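Local coordinates for protein putative secreted endoglycosylceramidase (PDB 6JYZ) that is an endogalactosylceramidase of glycoside hydrolase family 5, and probably hydrolyses the O-glycosidic bond that joins glycan to ceramide in its glycolipid substrates, at residues V288-L293 and P324-E329; G44-G49 and G356-S361. All coordinates share one frame; numbering follows the deposited sequence.

Contact 1. Residues V288-L293 and P324-E329; sequences VFSPHL and PLWTGE
With CG anti to the carbonyl carbon in both residues (chi1 -59° in His-292, -65° in Glu-329), the side chains of His-292 and Glu-329 turn onto one another. The extended Glu-329 chain lies over one face of the imidazole, its CG 3.7 Å from the ring centroid of His-292 in a CH-pi contact, and the carboxylate stacks 20° from the ring plane. Nearer the starts of the two segments the backbones meet in a single bridge with the bonding of parallel strands: Phe-289 N donates to Pro-324 O at 2.9 Å, and Trp-326 N to Phe-289 O at 3.1 Å. Two hydroxyls then take over from backbone amides. Ser-290 OG reaches Trp-326 O at 2.7 Å, somewhat tilted from the carbonyl plane, while Thr-327 OG1 meets a lone pair of Pro-291 O at 2.7 Å, in the carbonyl plane. Leu-293 N adds weak bonds to Glu-329 O and Thr-327 OG1. Apolar contacts flank the seam, Val-288 CG1 against Trp-326 CB at 3.6 Å and Pro-291 CD against Leu-325 CD1 at 3.5 Å. The bond from His-292 ND1 to Glu-222 holds the imidazole, while Tyr-294 at OE1 and a salt bridge from Arg-83 at OE2 probably limit how the Glu-329 carboxylate can turn. This is consistent with Glu-222 and Glu-329 being the acid/base and nucleophile pair of family 5 enzymes.

Contact 2. Residues G44-G49 and G356-S361; sequences GANVNG and GGAWWS
Gly-44 and Ala-45 bridge Ala-358 and Trp-359 as parallel strands, the short axes approaching to 4.0 Å at an angle of 45°. This is the closure of the (beta/alpha)8 barrel of family 5, where strand 38-47 meets strand 356-359. Gly-44 N donates to Gly-357 O at 3.1 Å, Gly-44 O receives Trp-359 N at 2.9 Å, and Asn-46 N points almost straight at Trp-359 O. Asn-46 carries most of the side-chain contact. Its CG stands anti to the carbonyl carbon (chi1 -75°), which brings ND2 back to the same Trp-359 O at 3.1 Å. Trp-359 O lies in the plane of the Asn-46 amide, but ND2 approaches it from above the carbonyl plane, not on a lone pair; backbone and side chain of one residue thus grip one oxygen. ND2 also bonds to Gly-328 O, and OD1 accepts from Arg-83 and Asn-85, leaving the amide little freedom to turn. The side chains of Asn-46 and Trp-360 cross at about a right angle, with the amide and indole planes 49° apart and CG of Asn-46 3.4 Å from CE3 of Trp-360. Without the amide, as with an alanine here, Gly-328 O would probably lose a donor, Arg-83 and Asn-85 an acceptor, and a gap would open beside the Trp-360 indole. The methyl of Ala-358 packs on the amide, its CB 3.6 Å from Asn-46 ND2. The peptide between Trp-360 and Ser-361 is cis, and Ser-361 CB sits 3.5 Å above the plane of the Trp-360 ring, toward its rim.

Overall arrangement
From the N terminus the chain enters the barrel on strand 38-47, whose end supplies the first half of contact 2. It then runs through the successive barrel strands and helices until 288-293 opens contact 1; helix 307-321 intervenes before 324-329 closes that short loop of 30 residues. After helix 336-353 the chain returns as 356-361 and completes contact 2. The loop of contact 1 thus lies wholly within the much longer one of contact 2. Contact 1 pairs the sixth and seventh barrel strands, contact 2 the eighth and first; a probable hydrogen bond from Ala-358 N to Thr-327 O joins the neighbouring seventh and eighth, making four strands in a row across the closure.

Contact 1. Residues V288-L293 and P324-E329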
loop_
_atom_site.group_PDB
_atom_site.type_symbol
_atom_site.label_atom_id
_atom_site.label_comp_id
_atom_site.label_asym_id
_atom_site.label_seq_id
_atom_site.Cartn_x
_atom_site.Cartn_y
_atom_site.Cartn_z
ATOM N N VAL A 288 -3.402 8.778 -8.893
ATOM C CA VAL A 288 -4.097 8.580 -7.614
ATOM C C VAL A 288 -3.134 8.992 -6.512
ATOM O O VAL A 288 -2.007 8.466 -6.465
ATOM C CB VAL A 288 -4.507 7.100 -7.479
ATOM C CG1 VAL A 288 -5.029 6.842 -6.061
ATOM C CG2 VAL A 288 -5.522 6.691 -8.562
ATOM N N PHE A 289 -3.550 9.928 -5.657
ATOM C CA PHE A 289 -2.689 10.391 -4.573
ATOM C C PHE A 289 -2.776 9.450 -3.373
ATOM O O PHE A 289 -3.879 9.071 -2.934
ATOM C CB PHE A 289 -3.161 11.798 -4.181
ATOM C CG PHE A 289 -2.308 12.439 -3.105
ATOM C CD1 PHE A 289 -0.921 12.477 -3.222
ATOM C CD2 PHE A 289 -2.879 12.952 -1.943
ATOM C CE1 PHE A 289 -0.127 13.056 -2.207
ATOM C CE2 PHE A 289 -2.057 13.528 -0.949
ATOM C CZ PHE A 289 -0.718 13.554 -1.087
ATOM N N SER A 290 -1.626 8.993 -2.874
ATOM C CA SER A 290 -1.576 7.914 -1.899
ATOM C C SER A 290 -0.637 8.249 -0.733
ATOM O O SER A 290 0.374 7.572 -0.530
ATOM C CB SER A 290 -1.164 6.649 -2.618
ATOM O OG SER A 290 -1.347 5.519 -1.797
ATOM N N PRO A 291 -0.959 9.248 0.094
ATOM C CA PRO A 291 -0.271 9.447 1.375
ATOM C C PRO A 291 -0.634 8.313 2.319
ATOM O O PRO A 291 -1.660 7.628 2.149
ATOM C CB PRO A 291 -0.873 10.772 1.874
ATOM C CG PRO A 291 -2.308 10.709 1.365
ATOM C CD PRO A 291 -2.161 10.094 -0.033
ATOM N N HIS A 292 0.241 8.058 3.269
ATOM C CA HIS A 292 0.059 7.051 4.304
ATOM C C HIS A 292 -0.448 7.744 5.553
ATOM O O HIS A 292 0.205 8.638 6.098
ATOM C CB HIS A 292 1.341 6.252 4.583
ATOM C CG HIS A 292 1.797 5.564 3.319
ATOM N ND1 HIS A 292 3.032 4.937 3.236
ATOM C CD2 HIS A 292 1.159 5.376 2.122
ATOM C CE1 HIS A 292 3.124 4.380 2.009
ATOM N NE2 HIS A 292 2.018 4.635 1.298
ATOM N N LEU A 293 -1.665 7.361 5.942
ATOM C CA LEU A 293 -2.413 8.146 6.975
ATOM C C LEU A 293 -2.162 7.603 8.361
ATOM O O LEU A 293 -2.945 6.809 8.906
ATOM C CB LEU A 293 -3.905 8.139 6.638
ATOM C CG LEU A 293 -4.260 8.686 5.264
ATOM C CD1 LEU A 293 -5.796 8.768 5.074
ATOM C CD2 LEU A 293 -3.713 10.095 5.057
ATOM N N PRO A 324 -8.241 10.889 -7.331
ATOM C CA PRO A 324 -8.712 10.156 -6.164
ATOM C C PRO A 324 -7.647 10.054 -5.087
ATOM O O PRO A 324 -6.438 10.126 -5.369
ATOM C CB PRO A 324 -8.961 8.730 -6.743
ATOM C CG PRO A 324 -9.130 8.959 -8.251
ATOM C CD PRO A 324 -8.155 10.113 -8.581
ATOM N N LEU A 325 -8.119 9.855 -3.880
ATOM C CA LEU A 325 -7.316 9.523 -2.711
ATOM C C LEU A 325 -7.443 8.036 -2.433
ATOM O O LEU A 325 -8.557 7.525 -2.316
ATOM C CB LEU A 325 -7.799 10.332 -1.509
ATOM C CG LEU A 325 -7.167 9.978 -0.175
ATOM C CD1 LEU A 325 -5.668 10.269 -0.176
ATOM C CD2 LEU A 325 -7.806 10.825 0.949
ATOM N N TRP A 326 -6.329 7.342 -2.298
ATOM C CA TRP A 326 -6.339 5.915 -1.916
ATOM C C TRP A 326 -5.126 5.727 -1.019
ATOM O O TRP A 326 -4.019 5.986 -1.515
ATOM C CB TRP A 326 -6.216 5.023 -3.160
ATOM C CG TRP A 326 -6.191 3.572 -2.822
ATOM C CD1 TRP A 326 -7.279 2.784 -2.549
ATOM C CD2 TRP A 326 -5.044 2.726 -2.654
ATOM N NE1 TRP A 326 -6.874 1.522 -2.229
ATOM C CE2 TRP A 326 -5.510 1.433 -2.320
ATOM C CE3 TRP A 326 -3.673 2.902 -2.844
ATOM C CZ2 TRP A 326 -4.646 0.369 -2.104
ATOM C CZ3 TRP A 326 -2.788 1.863 -2.645
ATOM C CH2 TRP A 326 -3.284 0.604 -2.260
ATOM N N THR A 327 -5.298 5.402 0.253
ATOM C CA THR A 327 -4.130 5.432 1.163
ATOM C C THR A 327 -3.444 4.078 1.179
ATOM O O THR A 327 -3.996 3.070 1.633
ATOM C CB THR A 327 -4.543 5.896 2.564
ATOM O OG1 THR A 327 -3.335 5.889 3.350
ATOM C CG2 THR A 327 -5.606 5.076 3.265
ATOM N N GLY A 328 -2.186 4.034 0.759
ATOM C CA GLY A 328 -1.514 2.756 0.575
ATOM C C GLY A 328 -1.062 2.119 1.872
ATOM O O GLY A 328 -0.722 0.917 1.838
ATOM N N GLU A 329 -0.995 2.866 2.978
ATOM C CA GLU A 329 -0.668 2.273 4.260
ATOM C C GLU A 329 -1.314 3.084 5.329
ATOM O O GLU A 329 -1.365 4.301 5.308
ATOM C CB GLU A 329 0.808 2.361 4.639
ATOM C CG GLU A 329 1.735 1.585 3.750
ATOM C CD GLU A 329 3.187 1.596 4.227
ATOM O OE1 GLU A 329 3.491 1.970 5.393
ATOM O OE2 GLU A 329 3.996 1.265 3.363
#

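Contact 2. Residues G44-G49 and G356-S361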
loop_
_atom_site.group_PDB
_atom_site.type_symbol
_atom_site.label_atom_id
_atom_site.label_comp_id
_atom_site.label_asym_id
_atom_site.label_seq_id
_atom_site.Cartn_x
_atom_site.Cartn_y
_atom_site.Cartn_z
ATOM N N GLY A 44 -8.075 -3.343 1.592
ATOM C CA GLY A 44 -7.353 -4.602 1.766
ATOM C C GLY A 44 -6.106 -4.387 2.601
ATOM O O GLY A 44 -6.109 -3.566 3.531
ATOM N N ALA A 45 -5.040 -5.111 2.242
ATOM C CA ALA A 45 -3.841 -5.115 3.105
ATOM C C ALA A 45 -2.590 -5.109 2.208
ATOM O O ALA A 45 -2.598 -5.517 1.042
ATOM C CB ALA A 45 -3.808 -6.367 3.987
ATOM N N ASN A 46 -1.510 -4.629 2.825
ATOM C CA ASN A 46 -0.149 -4.799 2.320
ATOM C C ASN A 46 0.323 -6.253 2.534
ATOM O O ASN A 46 0.147 -6.826 3.618
ATOM C CB ASN A 46 0.805 -3.858 3.054
ATOM C CG ASN A 46 0.654 -2.434 2.577
ATOM O OD1 ASN A 46 1.380 -2.031 1.646
ATOM N ND2 ASN A 46 -0.269 -1.660 3.129
ATOM N N VAL A 47 0.963 -6.781 1.487
ATOM C CA VAL A 47 1.472 -8.162 1.504
ATOM C C VAL A 47 2.932 -8.133 1.030
ATOM O O VAL A 47 3.161 -7.760 -0.130
ATOM C CB VAL A 47 0.601 -9.023 0.569
ATOM C CG1 VAL A 47 1.224 -10.402 0.359
ATOM C CG2 VAL A 47 -0.830 -9.156 1.168
ATOM N N ASN A 48 3.843 -8.507 1.905
ATOM C CA ASN A 48 5.269 -8.373 1.629
ATOM C C ASN A 48 5.951 -9.703 1.309
ATOM O O ASN A 48 7.177 -9.713 1.258
ATOM C CB ASN A 48 5.971 -7.668 2.774
ATOM C CG ASN A 48 6.122 -8.540 3.977
ATOM O OD1 ASN A 48 5.545 -9.634 4.032
ATOM N ND2 ASN A 48 6.929 -8.110 4.956
ATOM N N GLY A 49 5.202 -10.779 1.035
ATOM C CA GLY A 49 5.862 -12.078 0.864
ATOM C C GLY A 49 6.833 -12.133 -0.297
ATOM O O GLY A 49 7.700 -13.031 -0.259
ATOM N N GLY A 356 -10.690 4.045 -0.474
ATOM C CA GLY A 356 -10.055 2.783 -0.120
ATOM C C GLY A 356 -8.659 3.018 0.475
ATOM O O GLY A 356 -8.139 4.126 0.600
ATOM N N GLY A 357 -8.055 1.891 0.782
ATOM C CA GLY A 357 -6.690 1.882 1.244
ATOM C C GLY A 357 -6.253 0.502 1.683
ATOM O O GLY A 357 -7.007 -0.479 1.587
ATOM N N ALA A 358 -5.001 0.406 2.156
ATOM C CA ALA A 358 -4.407 -0.886 2.502
ATOM C C ALA A 358 -3.783 -0.805 3.880
ATOM O O ALA A 358 -2.859 -0.004 4.126
ATOM C CB ALA A 358 -3.379 -1.320 1.438
ATOM N N TRP A 359 -4.243 -1.703 4.781
ATOM C CA TRP A 359 -3.675 -1.828 6.111
ATOM C C TRP A 359 -2.254 -2.345 6.051
ATOM O O TRP A 359 -1.948 -3.246 5.268
ATOM C CB TRP A 359 -4.581 -2.822 6.860
ATOM C CG TRP A 359 -4.078 -3.297 8.184
ATOM C CD1 TRP A 359 -3.378 -4.437 8.431
ATOM C CD2 TRP A 359 -4.389 -2.711 9.473
ATOM N NE1 TRP A 359 -3.200 -4.602 9.805
ATOM C CE2 TRP A 359 -3.813 -3.583 10.454
ATOM C CE3 TRP A 359 -5.095 -1.583 9.902
ATOM C CZ2 TRP A 359 -3.974 -3.360 11.834
ATOM C CZ3 TRP A 359 -5.242 -1.366 11.272
ATOM C CH2 TRP A 359 -4.692 -2.248 12.211
ATOM N N TRP A 360 -1.397 -1.802 6.918
ATOM C CA TRP A 360 -0.040 -2.354 7.133
ATOM C C TRP A 360 -0.157 -3.218 8.404
ATOM O O TRP A 360 -0.286 -2.603 9.473
ATOM C CB TRP A 360 1.009 -1.241 7.295
ATOM C CG TRP A 360 2.374 -1.858 7.362
ATOM C CD1 TRP A 360 3.010 -2.368 8.474
ATOM C CD2 TRP A 360 3.198 -2.200 6.220
ATOM N NE1 TRP A 360 4.204 -2.940 8.088
ATOM C CE2 TRP A 360 4.310 -2.894 6.723
ATOM C CE3 TRP A 360 3.090 -1.961 4.860
ATOM C CZ2 TRP A 360 5.333 -3.361 5.872
ATOM C CZ3 TRP A 360 4.067 -2.465 4.010
ATOM C CH2 TRP A 360 5.167 -3.138 4.527
ATOM N N SER A 361 -0.101 -4.536 8.342
ATOM C CA SER A 361 0.134 -5.345 7.146
ATOM C C SER A 361 -0.464 -6.727 7.357
ATOM O O SER A 361 -0.867 -7.098 8.478
ATOM C CB SER A 361 1.601 -5.446 6.857
ATOM O OG SER A 361 2.236 -6.203 7.861
#